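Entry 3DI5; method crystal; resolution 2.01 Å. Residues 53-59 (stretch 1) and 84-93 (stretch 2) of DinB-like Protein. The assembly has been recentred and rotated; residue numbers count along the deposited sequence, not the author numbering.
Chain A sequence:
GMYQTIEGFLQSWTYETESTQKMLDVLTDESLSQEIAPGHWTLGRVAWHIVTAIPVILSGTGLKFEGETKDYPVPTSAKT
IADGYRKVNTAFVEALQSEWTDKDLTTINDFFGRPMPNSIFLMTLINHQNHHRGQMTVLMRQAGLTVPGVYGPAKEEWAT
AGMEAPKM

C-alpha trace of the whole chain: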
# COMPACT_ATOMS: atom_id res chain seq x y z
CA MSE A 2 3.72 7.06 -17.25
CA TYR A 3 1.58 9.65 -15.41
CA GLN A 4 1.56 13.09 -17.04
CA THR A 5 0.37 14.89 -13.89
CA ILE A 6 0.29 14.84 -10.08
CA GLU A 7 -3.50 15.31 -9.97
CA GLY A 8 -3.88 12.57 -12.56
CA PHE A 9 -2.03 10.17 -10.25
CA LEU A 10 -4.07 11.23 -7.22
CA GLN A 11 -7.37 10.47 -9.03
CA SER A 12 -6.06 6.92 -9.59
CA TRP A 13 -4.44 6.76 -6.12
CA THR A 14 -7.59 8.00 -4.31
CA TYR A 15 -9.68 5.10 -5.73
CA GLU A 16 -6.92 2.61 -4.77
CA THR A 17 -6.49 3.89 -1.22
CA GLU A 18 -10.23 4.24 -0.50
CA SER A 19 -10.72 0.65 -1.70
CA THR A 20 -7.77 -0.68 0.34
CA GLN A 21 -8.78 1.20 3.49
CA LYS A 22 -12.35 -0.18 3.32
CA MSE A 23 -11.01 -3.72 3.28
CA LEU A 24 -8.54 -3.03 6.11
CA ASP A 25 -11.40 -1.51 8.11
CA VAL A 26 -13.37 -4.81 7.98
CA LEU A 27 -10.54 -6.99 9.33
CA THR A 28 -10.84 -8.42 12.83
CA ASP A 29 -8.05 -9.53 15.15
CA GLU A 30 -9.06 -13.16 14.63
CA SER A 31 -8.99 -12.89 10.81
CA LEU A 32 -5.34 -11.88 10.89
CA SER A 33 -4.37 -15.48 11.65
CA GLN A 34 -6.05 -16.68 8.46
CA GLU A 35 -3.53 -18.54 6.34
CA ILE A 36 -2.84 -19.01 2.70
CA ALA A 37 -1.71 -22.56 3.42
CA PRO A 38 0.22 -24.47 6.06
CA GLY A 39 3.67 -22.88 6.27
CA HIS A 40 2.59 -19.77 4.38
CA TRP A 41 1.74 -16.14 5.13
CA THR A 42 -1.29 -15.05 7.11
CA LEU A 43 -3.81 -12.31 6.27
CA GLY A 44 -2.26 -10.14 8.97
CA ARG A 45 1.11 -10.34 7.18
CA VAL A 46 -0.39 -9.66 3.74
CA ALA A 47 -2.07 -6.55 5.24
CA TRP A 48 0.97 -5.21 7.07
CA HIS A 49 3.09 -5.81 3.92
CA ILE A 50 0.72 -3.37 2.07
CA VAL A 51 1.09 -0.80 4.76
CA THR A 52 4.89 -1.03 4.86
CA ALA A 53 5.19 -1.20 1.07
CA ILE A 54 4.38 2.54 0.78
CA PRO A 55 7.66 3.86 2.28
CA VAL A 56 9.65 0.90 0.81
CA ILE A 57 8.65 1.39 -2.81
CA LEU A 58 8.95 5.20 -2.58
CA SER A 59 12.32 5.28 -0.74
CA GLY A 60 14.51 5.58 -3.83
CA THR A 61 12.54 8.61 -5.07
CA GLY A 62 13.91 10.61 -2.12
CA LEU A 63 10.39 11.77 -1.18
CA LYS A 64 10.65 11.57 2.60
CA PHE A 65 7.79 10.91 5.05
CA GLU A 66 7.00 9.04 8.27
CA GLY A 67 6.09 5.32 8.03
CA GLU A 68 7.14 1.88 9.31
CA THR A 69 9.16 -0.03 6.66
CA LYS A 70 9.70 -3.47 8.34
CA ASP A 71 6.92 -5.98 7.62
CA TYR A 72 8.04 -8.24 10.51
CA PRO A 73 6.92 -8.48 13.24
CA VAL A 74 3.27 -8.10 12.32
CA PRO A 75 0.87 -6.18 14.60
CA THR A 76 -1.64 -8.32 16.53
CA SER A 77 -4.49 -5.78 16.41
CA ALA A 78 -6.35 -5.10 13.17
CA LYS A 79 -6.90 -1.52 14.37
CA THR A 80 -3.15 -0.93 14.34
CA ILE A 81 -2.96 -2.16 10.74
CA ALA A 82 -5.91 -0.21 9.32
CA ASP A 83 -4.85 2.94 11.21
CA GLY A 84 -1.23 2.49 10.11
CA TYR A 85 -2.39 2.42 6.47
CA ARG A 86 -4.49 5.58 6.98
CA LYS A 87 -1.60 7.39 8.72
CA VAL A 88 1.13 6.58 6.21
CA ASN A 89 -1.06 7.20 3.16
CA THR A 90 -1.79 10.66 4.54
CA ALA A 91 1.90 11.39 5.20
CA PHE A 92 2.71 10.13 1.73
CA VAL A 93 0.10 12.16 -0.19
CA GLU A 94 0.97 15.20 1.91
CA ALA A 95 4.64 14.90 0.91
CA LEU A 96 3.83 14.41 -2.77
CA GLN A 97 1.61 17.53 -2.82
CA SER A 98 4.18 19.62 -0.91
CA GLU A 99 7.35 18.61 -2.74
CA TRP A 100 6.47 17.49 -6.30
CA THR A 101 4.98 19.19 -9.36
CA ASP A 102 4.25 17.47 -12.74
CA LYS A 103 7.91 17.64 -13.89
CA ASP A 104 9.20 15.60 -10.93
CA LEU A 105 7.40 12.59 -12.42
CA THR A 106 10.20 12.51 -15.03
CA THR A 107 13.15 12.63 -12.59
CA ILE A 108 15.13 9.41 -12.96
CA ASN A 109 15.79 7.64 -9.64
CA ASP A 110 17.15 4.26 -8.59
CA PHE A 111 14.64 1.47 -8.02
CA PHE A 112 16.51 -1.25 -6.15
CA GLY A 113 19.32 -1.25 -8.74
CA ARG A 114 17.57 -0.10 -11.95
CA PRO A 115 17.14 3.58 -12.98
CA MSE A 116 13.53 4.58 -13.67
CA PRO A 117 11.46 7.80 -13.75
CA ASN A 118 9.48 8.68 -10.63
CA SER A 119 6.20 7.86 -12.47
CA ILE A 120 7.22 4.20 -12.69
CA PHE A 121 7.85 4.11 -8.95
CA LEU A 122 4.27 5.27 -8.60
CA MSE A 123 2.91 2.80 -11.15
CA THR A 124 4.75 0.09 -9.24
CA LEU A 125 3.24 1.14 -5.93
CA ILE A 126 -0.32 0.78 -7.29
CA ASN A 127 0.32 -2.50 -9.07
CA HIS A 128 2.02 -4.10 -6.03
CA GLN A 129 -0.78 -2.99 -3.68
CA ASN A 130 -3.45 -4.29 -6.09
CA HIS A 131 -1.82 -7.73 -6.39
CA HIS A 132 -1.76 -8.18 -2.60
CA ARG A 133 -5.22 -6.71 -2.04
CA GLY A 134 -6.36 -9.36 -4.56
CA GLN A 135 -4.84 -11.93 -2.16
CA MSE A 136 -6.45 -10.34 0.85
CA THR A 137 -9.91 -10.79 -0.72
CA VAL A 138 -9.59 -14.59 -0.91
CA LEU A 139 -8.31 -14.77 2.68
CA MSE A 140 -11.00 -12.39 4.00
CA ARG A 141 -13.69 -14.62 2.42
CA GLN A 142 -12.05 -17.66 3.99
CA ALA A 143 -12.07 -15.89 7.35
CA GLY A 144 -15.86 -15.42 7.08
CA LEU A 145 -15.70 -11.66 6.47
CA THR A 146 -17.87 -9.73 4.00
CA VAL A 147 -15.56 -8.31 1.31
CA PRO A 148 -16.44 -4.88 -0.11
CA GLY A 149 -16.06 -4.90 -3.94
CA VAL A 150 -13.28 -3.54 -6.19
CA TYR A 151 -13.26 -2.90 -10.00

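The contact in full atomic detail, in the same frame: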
# COMPACT_ATOMS: atom_id res chain seq x y z
N ALA A 53 4.80 -1.37 2.45
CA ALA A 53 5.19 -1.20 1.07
C ALA A 53 5.20 0.24 0.58
O ALA A 53 5.93 0.56 -0.36
CB ALA A 53 4.33 -2.09 0.12
N ILE A 54 4.47 1.16 1.27
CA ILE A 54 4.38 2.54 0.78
C ILE A 54 5.75 3.25 0.92
O ILE A 54 6.32 3.68 -0.10
CB ILE A 54 3.19 3.35 1.42
CG1 ILE A 54 1.86 2.84 0.85
CG2 ILE A 54 3.29 4.82 1.12
CD1 ILE A 54 0.63 3.19 1.72
N PRO A 55 6.29 3.36 2.16
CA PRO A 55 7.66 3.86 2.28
C PRO A 55 8.77 3.02 1.61
O PRO A 55 9.78 3.60 1.25
CB PRO A 55 7.88 3.96 3.80
CG PRO A 55 6.80 3.13 4.43
CD PRO A 55 5.66 3.13 3.47
N VAL A 56 8.58 1.72 1.38
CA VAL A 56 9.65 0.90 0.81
C VAL A 56 9.78 1.14 -0.69
O VAL A 56 10.88 1.33 -1.24
CB VAL A 56 9.45 -0.60 1.14
CG1 VAL A 56 10.45 -1.48 0.35
CG2 VAL A 56 9.57 -0.83 2.66
N ILE A 57 8.65 1.14 -1.38
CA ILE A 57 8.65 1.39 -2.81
C ILE A 57 9.06 2.87 -3.08
O ILE A 57 9.79 3.14 -4.01
CB ILE A 57 7.30 0.99 -3.45
CG1 ILE A 57 7.19 -0.54 -3.54
CG2 ILE A 57 7.10 1.68 -4.79
CD1 ILE A 57 5.83 -1.05 -4.07
N LEU A 58 8.65 3.82 -2.25
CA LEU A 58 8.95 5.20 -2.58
C LEU A 58 10.35 5.68 -2.12
O LEU A 58 10.77 6.82 -2.44
CB LEU A 58 7.82 6.12 -2.10
CG LEU A 58 6.47 5.77 -2.77
CD1 LEU A 58 5.47 6.75 -2.49
CD2 LEU A 58 6.59 5.65 -4.29
N SER A 59 11.10 4.82 -1.42
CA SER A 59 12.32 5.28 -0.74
C SER A 59 13.36 5.84 -1.69
O SER A 59 13.99 6.85 -1.41
CB SER A 59 12.93 4.18 0.14
OG SER A 59 13.43 3.11 -0.64
N GLY A 84 -2.52 2.40 10.81
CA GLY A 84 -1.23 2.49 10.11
C GLY A 84 -1.34 2.83 8.63
O GLY A 84 -0.67 3.74 8.17
N TYR A 85 -2.17 2.11 7.89
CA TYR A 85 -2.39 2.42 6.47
C TYR A 85 -2.92 3.85 6.29
O TYR A 85 -2.43 4.58 5.44
CB TYR A 85 -3.37 1.45 5.85
CG TYR A 85 -3.47 1.59 4.34
CD1 TYR A 85 -2.49 1.10 3.51
CD2 TYR A 85 -4.55 2.24 3.76
CE1 TYR A 85 -2.58 1.22 2.14
CE2 TYR A 85 -4.64 2.39 2.40
CZ TYR A 85 -3.66 1.88 1.59
OH TYR A 85 -3.77 2.02 0.24
N ARG A 86 -3.90 4.25 7.10
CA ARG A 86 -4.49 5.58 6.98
C ARG A 86 -3.42 6.64 7.20
O ARG A 86 -3.29 7.57 6.41
CB ARG A 86 -5.63 5.77 8.00
CG ARG A 86 -6.28 7.15 7.94
CD ARG A 86 -7.50 7.28 8.84
NE ARG A 86 -8.54 6.33 8.46
CZ ARG A 86 -8.88 5.24 9.14
NH1 ARG A 86 -8.29 4.93 10.30
NH2 ARG A 86 -9.84 4.45 8.66
N LYS A 87 -2.65 6.46 8.27
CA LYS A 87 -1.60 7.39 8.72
C LYS A 87 -0.54 7.60 7.65
O LYS A 87 -0.22 8.75 7.30
CB LYS A 87 -0.93 6.82 9.98
CG LYS A 87 -0.58 7.82 11.05
CD LYS A 87 -0.20 7.10 12.34
N VAL A 88 0.01 6.50 7.14
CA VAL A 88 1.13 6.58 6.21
C VAL A 88 0.70 7.03 4.81
O VAL A 88 1.46 7.71 4.12
CB VAL A 88 1.94 5.25 6.14
CG1 VAL A 88 1.21 4.18 5.34
CG2 VAL A 88 3.29 5.53 5.55
N ASN A 89 -0.51 6.67 4.40
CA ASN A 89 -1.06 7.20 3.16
C ASN A 89 -1.19 8.73 3.24
O ASN A 89 -0.85 9.43 2.31
CB ASN A 89 -2.41 6.57 2.80
CG ASN A 89 -2.87 6.98 1.41
OD1 ASN A 89 -2.15 6.80 0.43
ND2 ASN A 89 -4.05 7.59 1.33
N THR A 90 -1.67 9.24 4.36
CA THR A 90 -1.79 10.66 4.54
C THR A 90 -0.43 11.37 4.50
O THR A 90 -0.29 12.42 3.86
CB THR A 90 -2.51 10.98 5.85
OG1 THR A 90 -3.87 10.56 5.72
CG2 THR A 90 -2.48 12.47 6.15
N ALA A 91 0.56 10.80 5.18
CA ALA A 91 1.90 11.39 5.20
C ALA A 91 2.49 11.33 3.78
O ALA A 91 3.19 12.22 3.32
CB ALA A 91 2.78 10.64 6.17
N PHE A 92 2.18 10.27 3.07
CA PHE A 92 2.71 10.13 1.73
C PHE A 92 2.17 11.23 0.81
O PHE A 92 2.92 12.01 0.22
CB PHE A 92 2.37 8.76 1.17
CG PHE A 92 2.51 8.67 -0.32
CD1 PHE A 92 3.60 9.24 -0.96
CD2 PHE A 92 1.53 8.06 -1.08
CE1 PHE A 92 3.73 9.15 -2.38
CE2 PHE A 92 1.64 7.99 -2.47
CZ PHE A 92 2.74 8.55 -3.10
N VAL A 93 0.84 11.27 0.72
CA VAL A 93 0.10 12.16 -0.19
C VAL A 93 0.36 13.62 0.17
O VAL A 93 0.38 14.50 -0.70
CB VAL A 93 -1.41 11.79 -0.15
CG1 VAL A 93 -2.29 12.89 -0.72
CG2 VAL A 93 -1.64 10.45 -0.88

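Two helices of one chain pack here through side chains alone, their N-to-C directions 33° apart and their axes 10.4 Å apart at closest approach. No hydrogen bond crosses between them; the contact is apolar throughout.

Ile 54 is its centre. Its CA-to-CB bond points toward the other helix, and a branched side chain suits such a place because it can reach in two directions. With chi1 m and chi2 t, the longer branch extends so that CD1 of Ile 54 lies 3.8 Å from CG1 of Val 88 and likewise 3.8 Å from CE1 of Tyr 85. The other branch runs along the partner helix, placing CG2 of Ile 54 4.0 Å from CB of Phe 92. One residue thus touches positions 85, 88 and 92, spaced by three and four residues and therefore on one side of the helix.

Val 88 answers with a compact side chain in the p rotamer. While its CG1 meets Ile 54, CG2 of Val 88 lies 4.0 Å from CD of Pro 55. The proline ring closes on its own backbone nitrogen, so Pro 55 N cannot donate a hydrogen bond to the preceding turn; the helix is kinked there, and the ring offers carbon to Val 88.

The CA-to-CB bond of Tyr 85 points sideways, but its t rotamer brings the ring nearer to Ile 54. Its OH is hydrogen-bonded elsewhere in the structure, so the polar end is satisfied while ring carbon meets Ile 54.

One turn beyond Ile 54, the CA-to-CB bond of Leu 58 (m, t) points toward the other helix, where its side chain meets Phe 92, whose t rotamer carries its ring alongside. CD1 of Leu 58 sits over one ring face, but its 3.0 Å separation from CE1 of Phe 92 is too short for carbon atoms and is a clash in the model, so the exact spacing deserves no weight.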